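Local coordinates for protein WZI (Escherichia coli, PDB 2YNK) that sits in the outer membrane as a carbohydrate-binding beta-barrel, a lectin that underpins assembly of the group 1 capsule, at residues L65-S76 with Q90-N101. Sequence-based numbering, arbitrary orientation.
With D12 (dodecane), chain H; D12 (dodecane), chain I.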
ATOM      1  N   LEU A  65       1.445 -12.199  11.943  1.00 50.89           N
ATOM      2  CA  LEU A  65       2.046 -10.884  11.782  1.00 50.39           C
ATOM      3  C   LEU A  65       2.605 -10.324  13.087  1.00 51.32           C
ATOM      4  O   LEU A  65       3.728  -9.796  13.115  1.00 50.95           O
ATOM      5  CB  LEU A  65       1.011  -9.907  11.207  1.00 48.36           C
ATOM      6  CG  LEU A  65       0.667 -10.140   9.736  1.00 47.39           C
ATOM      7  CD1 LEU A  65      -0.537  -9.323   9.293  1.00 45.26           C
ATOM      8  CD2 LEU A  65       1.889  -9.807   8.896  1.00 48.19           C
ATOM      9  N   LYS A  66       1.831 -10.446  14.162  1.00 50.59           N
ATOM     10  CA  LYS A  66       2.202  -9.834  15.434  1.00 50.61           C
ATOM     11  C   LYS A  66       2.775 -10.815  16.463  1.00 52.39           C
ATOM     12  O   LYS A  66       2.841 -10.496  17.649  1.00 54.24           O
ATOM     13  CB  LYS A  66       1.008  -9.082  16.012  1.00 50.32           C
ATOM     14  CG  LYS A  66       0.569  -7.910  15.156  1.00 48.48           C
ATOM     15  CD  LYS A  66      -0.305  -6.955  15.937  1.00 48.67           C
ATOM     16  CE  LYS A  66      -0.432  -5.622  15.237  1.00 48.55           C
ATOM     17  NZ  LYS A  66       0.723  -4.720  15.528  1.00 50.93           N
ATOM     18  N   ALA A  67       3.218 -11.985  16.005  1.00 53.75           N
ATOM     19  CA  ALA A  67       3.892 -12.963  16.867  1.00 56.57           C
ATOM     20  C   ALA A  67       5.029 -12.334  17.671  1.00 58.32           C
ATOM     21  O   ALA A  67       5.702 -11.423  17.197  1.00 57.30           O
ATOM     22  CB  ALA A  67       4.434 -14.112  16.029  1.00 56.82           C
ATOM     23  N   ASP A  68       5.245 -12.839  18.882  1.00 62.16           N
ATOM     24  CA  ASP A  68       6.260 -12.290  19.792  1.00 64.26           C
ATOM     25  C   ASP A  68       7.584 -12.019  19.099  1.00 62.56           C
ATOM     26  O   ASP A  68       8.191 -10.966  19.287  1.00 61.62           O
ATOM     27  CB  ASP A  68       6.510 -13.251  20.968  1.00 67.24           C
ATOM     28  CG  ASP A  68       5.375 -13.259  21.977  1.00 67.72           C
ATOM     29  OD1 ASP A  68       4.556 -12.322  21.972  1.00 66.70           O
ATOM     30  OD2 ASP A  68       5.308 -14.209  22.788  1.00 71.74           O
ATOM     31  N   PHE A  69       8.029 -12.990  18.315  1.00 64.46           N
ATOM     32  CA  PHE A  69       9.278 -12.878  17.583  1.00 66.67           C
ATOM     33  C   PHE A  69       9.055 -13.440  16.185  1.00 64.70           C
ATOM     34  O   PHE A  69       8.423 -14.481  16.026  1.00 63.54           O
ATOM     35  CB  PHE A  69      10.392 -13.617  18.326  1.00 71.11           C
ATOM     36  CG  PHE A  69      11.701 -13.636  17.595  1.00 76.43           C
ATOM     37  CD1 PHE A  69      12.307 -12.449  17.194  1.00 79.25           C
ATOM     38  CD2 PHE A  69      12.342 -14.840  17.315  1.00 80.62           C
ATOM     39  CE1 PHE A  69      13.520 -12.460  16.517  1.00 80.16           C
ATOM     40  CE2 PHE A  69      13.558 -14.857  16.642  1.00 82.24           C
ATOM     41  CZ  PHE A  69      14.147 -13.666  16.242  1.00 81.44           C
ATOM     42  N   ARG A  70       9.542 -12.728  15.169  1.00 62.83           N
ATOM     43  CA  ARG A  70       9.270 -13.101  13.789  1.00 60.36           C
ATOM     44  C   ARG A  70      10.484 -12.929  12.887  1.00 59.27           C
ATOM     45  O   ARG A  70      11.057 -11.843  12.797  1.00 60.33           O
ATOM     46  CB  ARG A  70       8.106 -12.281  13.260  1.00 59.01           C
ATOM     47  CG  ARG A  70       7.427 -12.926  12.066  1.00 61.12           C
ATOM     48  CD  ARG A  70       6.020 -12.392  11.854  1.00 61.64           C
ATOM     49  NE  ARG A  70       5.904 -11.543  10.674  1.00 62.07           N
ATOM     50  CZ  ARG A  70       5.556 -11.967   9.461  1.00 62.54           C
ATOM     51  NH1 ARG A  70       5.291 -13.251   9.225  1.00 62.02           N
ATOM     52  NH2 ARG A  70       5.472 -11.096   8.466  1.00 62.67           N
ATOM     53  N   VAL A  71      10.881 -14.014  12.234  1.00 58.16           N
ATOM     54  CA  VAL A  71      11.983 -13.973  11.296  1.00 58.93           C
ATOM     55  C   VAL A  71      11.427 -14.020   9.886  1.00 58.81           C
ATOM     56  O   VAL A  71      10.602 -14.880   9.576  1.00 60.39           O
ATOM     57  CB  VAL A  71      12.942 -15.153  11.492  1.00 59.92           C
ATOM     58  CG1 VAL A  71      13.987 -15.152  10.388  1.00 59.30           C
ATOM     59  CG2 VAL A  71      13.605 -15.080  12.860  1.00 60.08           C
ATOM     60  N   THR A  72      11.875 -13.094   9.044  1.00 57.51           N
ATOM     61  CA  THR A  72      11.453 -13.052   7.647  1.00 56.57           C
ATOM     62  C   THR A  72      12.668 -13.002   6.732  1.00 58.08           C
ATOM     63  O   THR A  72      13.738 -12.512   7.113  1.00 59.20           O
ATOM     64  CB  THR A  72      10.538 -11.848   7.340  1.00 55.77           C
ATOM     65  OG1 THR A  72      11.253 -10.623   7.545  1.00 54.97           O
ATOM     66  CG2 THR A  72       9.272 -11.883   8.221  1.00 54.82           C
ATOM     67  N   GLY A  73      12.485 -13.531   5.525  1.00 56.52           N
ATOM     68  CA  GLY A  73      13.556 -13.682   4.562  1.00 54.74           C
ATOM     69  C   GLY A  73      13.026 -13.520   3.155  1.00 54.88           C
ATOM     70  O   GLY A  73      11.872 -13.868   2.870  1.00 51.33           O
ATOM     71  N   TYR A  74      13.871 -12.957   2.288  1.00 54.70           N
ATOM     72  CA  TYR A  74      13.581 -12.837   0.868  1.00 53.32           C
ATOM     73  C   TYR A  74      14.870 -13.063   0.104  1.00 54.42           C
ATOM     74  O   TYR A  74      15.918 -12.592   0.517  1.00 57.74           O
ATOM     75  CB  TYR A  74      13.030 -11.455   0.566  1.00 53.52           C
ATOM     76  CG  TYR A  74      12.784 -11.168  -0.905  1.00 55.10           C
ATOM     77  CD1 TYR A  74      11.615 -11.588  -1.527  1.00 54.79           C
ATOM     78  CD2 TYR A  74      13.715 -10.459  -1.668  1.00 55.06           C
ATOM     79  CE1 TYR A  74      11.377 -11.316  -2.864  1.00 55.13           C
ATOM     80  CE2 TYR A  74      13.483 -10.185  -3.007  1.00 55.24           C
ATOM     81  CZ  TYR A  74      12.312 -10.615  -3.600  1.00 54.38           C
ATOM     82  OH  TYR A  74      12.061 -10.351  -4.929  1.00 55.13           O
ATOM     83  N   THR A  75      14.791 -13.797  -0.997  1.00 54.94           N
ATOM     84  CA  THR A  75      15.929 -13.994  -1.892  1.00 55.31           C
ATOM     85  C   THR A  75      15.433 -14.056  -3.329  1.00 55.24           C
ATOM     86  O   THR A  75      14.312 -14.493  -3.579  1.00 53.96           O
ATOM     87  CB  THR A  75      16.685 -15.291  -1.568  1.00 56.63           C
ATOM     88  OG1 THR A  75      17.780 -15.440  -2.470  1.00 56.00           O
ATOM     89  CG2 THR A  75      15.762 -16.509  -1.690  1.00 57.23           C
ATOM     90  N   SER A  76      16.265 -13.624  -4.272  1.00 56.52           N
ATOM     91  CA  SER A  76      15.856 -13.589  -5.679  1.00 55.71           C
ATOM     92  C   SER A  76      17.015 -13.610  -6.667  1.00 55.38           C
ATOM     93  O   SER A  76      18.169 -13.371  -6.317  1.00 55.63           O
ATOM     94  CB  SER A  76      15.003 -12.352  -5.942  1.00 55.29           C
ATOM     95  OG  SER A  76      15.720 -11.176  -5.621  1.00 56.21           O
ATOM     96  N   GLN A  90      10.088  -5.246  -2.833  1.00 49.00           N
ATOM     97  CA  GLN A  90      11.255  -5.485  -1.980  1.00 48.39           C
ATOM     98  C   GLN A  90      12.412  -4.525  -2.327  1.00 48.02           C
ATOM     99  O   GLN A  90      12.666  -4.252  -3.502  1.00 47.49           O
ATOM    100  CB  GLN A  90      11.706  -6.929  -2.118  1.00 49.34           C
ATOM    101  CG  GLN A  90      10.763  -7.922  -1.450  1.00 49.44           C
ATOM    102  CD  GLN A  90      11.032  -8.130   0.037  1.00 50.71           C
ATOM    103  OE1 GLN A  90      12.020  -7.633   0.602  1.00 50.92           O
ATOM    104  NE2 GLN A  90      10.150  -8.890   0.678  1.00 52.12           N
ATOM    105  N   PRO A  91      13.108  -4.002  -1.301  1.00 47.45           N
ATOM    106  CA  PRO A  91      14.141  -2.993  -1.515  1.00 48.86           C
ATOM    107  C   PRO A  91      15.522  -3.554  -1.877  1.00 50.38           C
ATOM    108  O   PRO A  91      16.440  -2.789  -2.175  1.00 52.51           O
ATOM    109  CB  PRO A  91      14.202  -2.302  -0.154  1.00 47.25           C
ATOM    110  CG  PRO A  91      13.960  -3.413   0.800  1.00 45.58           C
ATOM    111  CD  PRO A  91      12.924  -4.271   0.136  1.00 45.91           C
ATOM    112  N   ALA A  92      15.676  -4.869  -1.821  1.00 53.31           N
ATOM    113  CA  ALA A  92      16.948  -5.496  -2.148  1.00 55.29           C
ATOM    114  C   ALA A  92      16.722  -6.914  -2.635  1.00 55.50           C
ATOM    115  O   ALA A  92      15.688  -7.521  -2.329  1.00 57.09           O
ATOM    116  CB  ALA A  92      17.853  -5.491  -0.934  1.00 57.64           C
ATOM    117  N   ASP A  93      17.689  -7.433  -3.388  1.00 54.84           N
ATOM    118  CA  ASP A  93      17.602  -8.780  -3.954  1.00 56.41           C
ATOM    119  C   ASP A  93      17.566  -9.874  -2.887  1.00 56.27           C
ATOM    120  O   ASP A  93      16.982 -10.943  -3.101  1.00 56.97           O
ATOM    121  CB  ASP A  93      18.773  -9.045  -4.897  1.00 58.42           C
ATOM    122  CG  ASP A  93      18.702  -8.218  -6.172  1.00 61.37           C
ATOM    123  OD1 ASP A  93      17.574  -7.887  -6.615  1.00 59.57           O
ATOM    124  OD2 ASP A  93      19.783  -7.910  -6.736  1.00 62.48           O
ATOM    125  N   ASN A  94      18.206  -9.610  -1.754  1.00 54.30           N
ATOM    126  CA  ASN A  94      18.267 -10.562  -0.660  1.00 53.73           C
ATOM    127  C   ASN A  94      18.099  -9.815   0.643  1.00 53.19           C
ATOM    128  O   ASN A  94      18.735  -8.794   0.862  1.00 51.86           O
ATOM    129  CB  ASN A  94      19.601 -11.309  -0.650  1.00 54.88           C
ATOM    130  CG  ASN A  94      19.909 -11.981  -1.973  1.00 54.86           C
ATOM    131  OD1 ASN A  94      19.117 -12.751  -2.503  1.00 54.15           O
ATOM    132  ND2 ASN A  94      21.076 -11.689  -2.509  1.00 58.94           N
ATOM    133  N   SER A  95      17.233 -10.323   1.509  1.00 53.81           N
ATOM    134  CA  SER A  95      16.891  -9.618   2.730  1.00 52.73           C
ATOM    135  C   SER A  95      16.710 -10.605   3.871  1.00 53.56           C
ATOM    136  O   SER A  95      16.410 -11.778   3.657  1.00 54.34           O
ATOM    137  CB  SER A  95      15.611  -8.814   2.504  1.00 52.05           C
ATOM    138  OG  SER A  95      15.658  -7.572   3.180  1.00 53.15           O
ATOM    139  N   LEU A  96      16.907 -10.124   5.087  1.00 54.12           N
ATOM    140  CA  LEU A  96      16.637 -10.921   6.259  1.00 55.17           C
ATOM    141  C   LEU A  96      16.177 -10.006   7.373  1.00 55.57           C
ATOM    142  O   LEU A  96      16.855  -9.029   7.680  1.00 53.55           O
ATOM    143  CB  LEU A  96      17.888 -11.669   6.672  1.00 58.12           C
ATOM    144  CG  LEU A  96      17.701 -12.686   7.789  1.00 59.68           C
ATOM    145  CD1 LEU A  96      16.556 -13.637   7.463  1.00 58.82           C
ATOM    146  CD2 LEU A  96      19.017 -13.425   7.984  1.00 59.98           C
ATOM    147  N   GLY A  97      15.019 -10.323   7.961  1.00 56.15           N
ATOM    148  CA  GLY A  97      14.381  -9.467   8.957  1.00 54.07           C
ATOM    149  C   GLY A  97      14.161 -10.193  10.265  1.00 56.06           C
ATOM    150  O   GLY A  97      13.700 -11.336  10.268  1.00 58.92           O
ATOM    151  N   LEU A  98      14.515  -9.535  11.371  1.00 56.42           N
ATOM    152  CA  LEU A  98      14.208 -10.014  12.715  1.00 56.96           C
ATOM    153  C   LEU A  98      13.369  -8.960  13.421  1.00 55.42           C
ATOM    154  O   LEU A  98      13.784  -7.809  13.508  1.00 52.39           O
ATOM    155  CB  LEU A  98      15.487 -10.260  13.522  1.00 59.74           C
ATOM    156  CG  LEU A  98      16.535 -11.243  12.978  1.00 62.85           C
ATOM    157  CD1 LEU A  98      17.623 -11.477  14.021  1.00 63.78           C
ATOM    158  CD2 LEU A  98      15.915 -12.570  12.555  1.00 63.85           C
ATOM    159  N   ALA A  99      12.198  -9.352  13.924  1.00 55.93           N
ATOM    160  CA  ALA A  99      11.299  -8.420  14.604  1.00 55.87           C
ATOM    161  C   ALA A  99      10.845  -8.924  15.977  1.00 58.48           C
ATOM    162  O   ALA A  99      10.456 -10.079  16.125  1.00 58.81           O
ATOM    163  CB  ALA A  99      10.091  -8.128  13.733  1.00 52.46           C
ATOM    164  N   PHE A 100      10.903  -8.039  16.971  1.00 60.28           N
ATOM    165  CA  PHE A 100      10.289  -8.270  18.271  1.00 62.61           C
ATOM    166  C   PHE A 100       8.984  -7.486  18.350  1.00 59.55           C
ATOM    167  O   PHE A 100       8.976  -6.283  18.110  1.00 59.76           O
ATOM    168  CB  PHE A 100      11.217  -7.823  19.405  1.00 67.94           C
ATOM    169  CG  PHE A 100      10.539  -7.776  20.758  1.00 74.45           C
ATOM    170  CD1 PHE A 100      10.267  -8.951  21.463  1.00 74.18           C
ATOM    171  CD2 PHE A 100      10.151  -6.554  21.325  1.00 76.08           C
ATOM    172  CE1 PHE A 100       9.640  -8.906  22.701  1.00 75.04           C
ATOM    173  CE2 PHE A 100       9.524  -6.512  22.566  1.00 75.45           C
ATOM    174  CZ  PHE A 100       9.269  -7.688  23.253  1.00 74.81           C
ATOM    175  N   ASN A 101       7.900  -8.168  18.709  1.00 57.96           N
ATOM    176  CA  ASN A 101       6.560  -7.573  18.773  1.00 55.80           C
ATOM    177  C   ASN A 101       5.964  -7.618  20.157  1.00 54.18           C
ATOM    178  O   ASN A 101       6.077  -8.615  20.850  1.00 54.41           O
ATOM    179  CB  ASN A 101       5.598  -8.330  17.870  1.00 56.14           C
ATOM    180  CG  ASN A 101       5.732  -7.942  16.423  1.00 55.78           C
ATOM    181  OD1 ASN A 101       5.807  -6.760  16.098  1.00 55.37           O
ATOM    182  ND2 ASN A 101       5.738  -8.934  15.540  1.00 56.37           N
TER
HETATM  183  C1  D12 H1007      10.239 -21.237  -8.933  1.00 45.06           C
HETATM  184  C2  D12 H1007      10.664 -20.412  -7.720  1.00 47.77           C
HETATM  185  C3  D12 H1007      12.160 -20.527  -7.390  1.00 47.41           C
HETATM  186  C4  D12 H1007      12.637 -19.389  -6.482  1.00 49.13           C
HETATM  187  C5  D12 H1007      14.133 -19.497  -6.149  1.00 49.95           C
HETATM  188  C6  D12 H1007      14.929 -18.208  -6.401  1.00 49.83           C
HETATM  189  C7  D12 H1007      16.224 -18.206  -5.593  1.00 50.50           C
HETATM  190  C8  D12 H1007      17.348 -17.425  -6.272  1.00 52.45           C
HETATM  191  C9  D12 H1007      18.350 -16.854  -5.261  1.00 52.90           C
HETATM  192  C10 D12 H1007      19.750 -16.697  -5.855  1.00 53.12           C
HETATM  193  C11 D12 H1007      20.703 -15.934  -4.933  1.00 52.02           C
HETATM  194  C12 D12 H1007      22.042 -16.635  -4.867  1.00 50.93           C
HETATM  195  C1  D12 I1008      14.255 -18.678   1.268  1.00 69.42           C
HETATM  196  C2  D12 I1008      14.592 -17.363   1.941  1.00 73.11           C
HETATM  197  C3  D12 I1008      16.078 -17.293   2.298  1.00 72.46           C
HETATM  198  C4  D12 I1008      16.573 -15.852   2.445  1.00 73.29           C
HETATM  199  C5  D12 I1008      18.096 -15.783   2.584  1.00 73.32           C
HETATM  200  C6  D12 I1008      18.652 -14.385   2.296  1.00 73.77           C
HETATM  201  C7  D12 I1008      19.774 -13.997   3.264  1.00 74.98           C
HETATM  202  C8  D12 I1008      20.536 -12.755   2.797  1.00 75.49           C
HETATM  203  C9  D12 I1008      21.332 -12.115   3.936  1.00 75.97           C
HETATM  204  C10 D12 I1008      21.978 -10.792   3.520  1.00 77.84           C
HETATM  205  C11 D12 I1008      23.455 -10.964   3.167  1.00 80.10           C
HETATM  206  C12 D12 I1008      24.330 -11.036   4.404  1.00 78.14           C
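Strands 69-76 and 95-101 run antiparallel, their axes 4.6 Å apart at closest, and Arg70 with Ala99, Thr72 with Gly97 and Tyr74 with Ser95 each exchange two backbone hydrogen bonds. Side chains alternate between two faces. On the outer face, apolar Phe69, Val71, Leu96, Leu98 and Phe100 probably face lipid, consistent with the bound alkanes: Val71 and Leu98 lie side by side, CG2 of Val71 3.4 Å from CD2 of Leu98. Gly73 suits this face because a side chain there would crowd the dodecane of chain I, whose C6 comes 3.7 Å from Ser95 O. The other face is more polar, with Arg70, Thr72, Tyr74 and Ser95. Gly97 there leaves room for Thr72, whose OG1 sits 3.6 Å from Gly97 CA. The Tyr74 ring, turned beside its own carbonyl carbon (chi1 176°), lies flat along Gln90, which folds back at chi2 (-85°); ring and amide stack 6° from parallel, with Gln90 CG in CH-pi contact over the face. Arg120 hydrogen-bonds to Tyr74 OH and forms a salt bridge with Asp93. At one end Ser76 OG donates to a lone pair of Asp93 O (2.8 Å); at the other Asn101 ND2 reaches Ala67 O (3.0 Å), while His110 hydrogen-bonds to Asn101 OD1, satisfying both ends of the buried amide. Largely apolar outside despite Thr75 and Asn94 near the dodecanes, more polar inside: this is an outer-membrane barrel wall, closed where strand 444-454 pairs with 69-76.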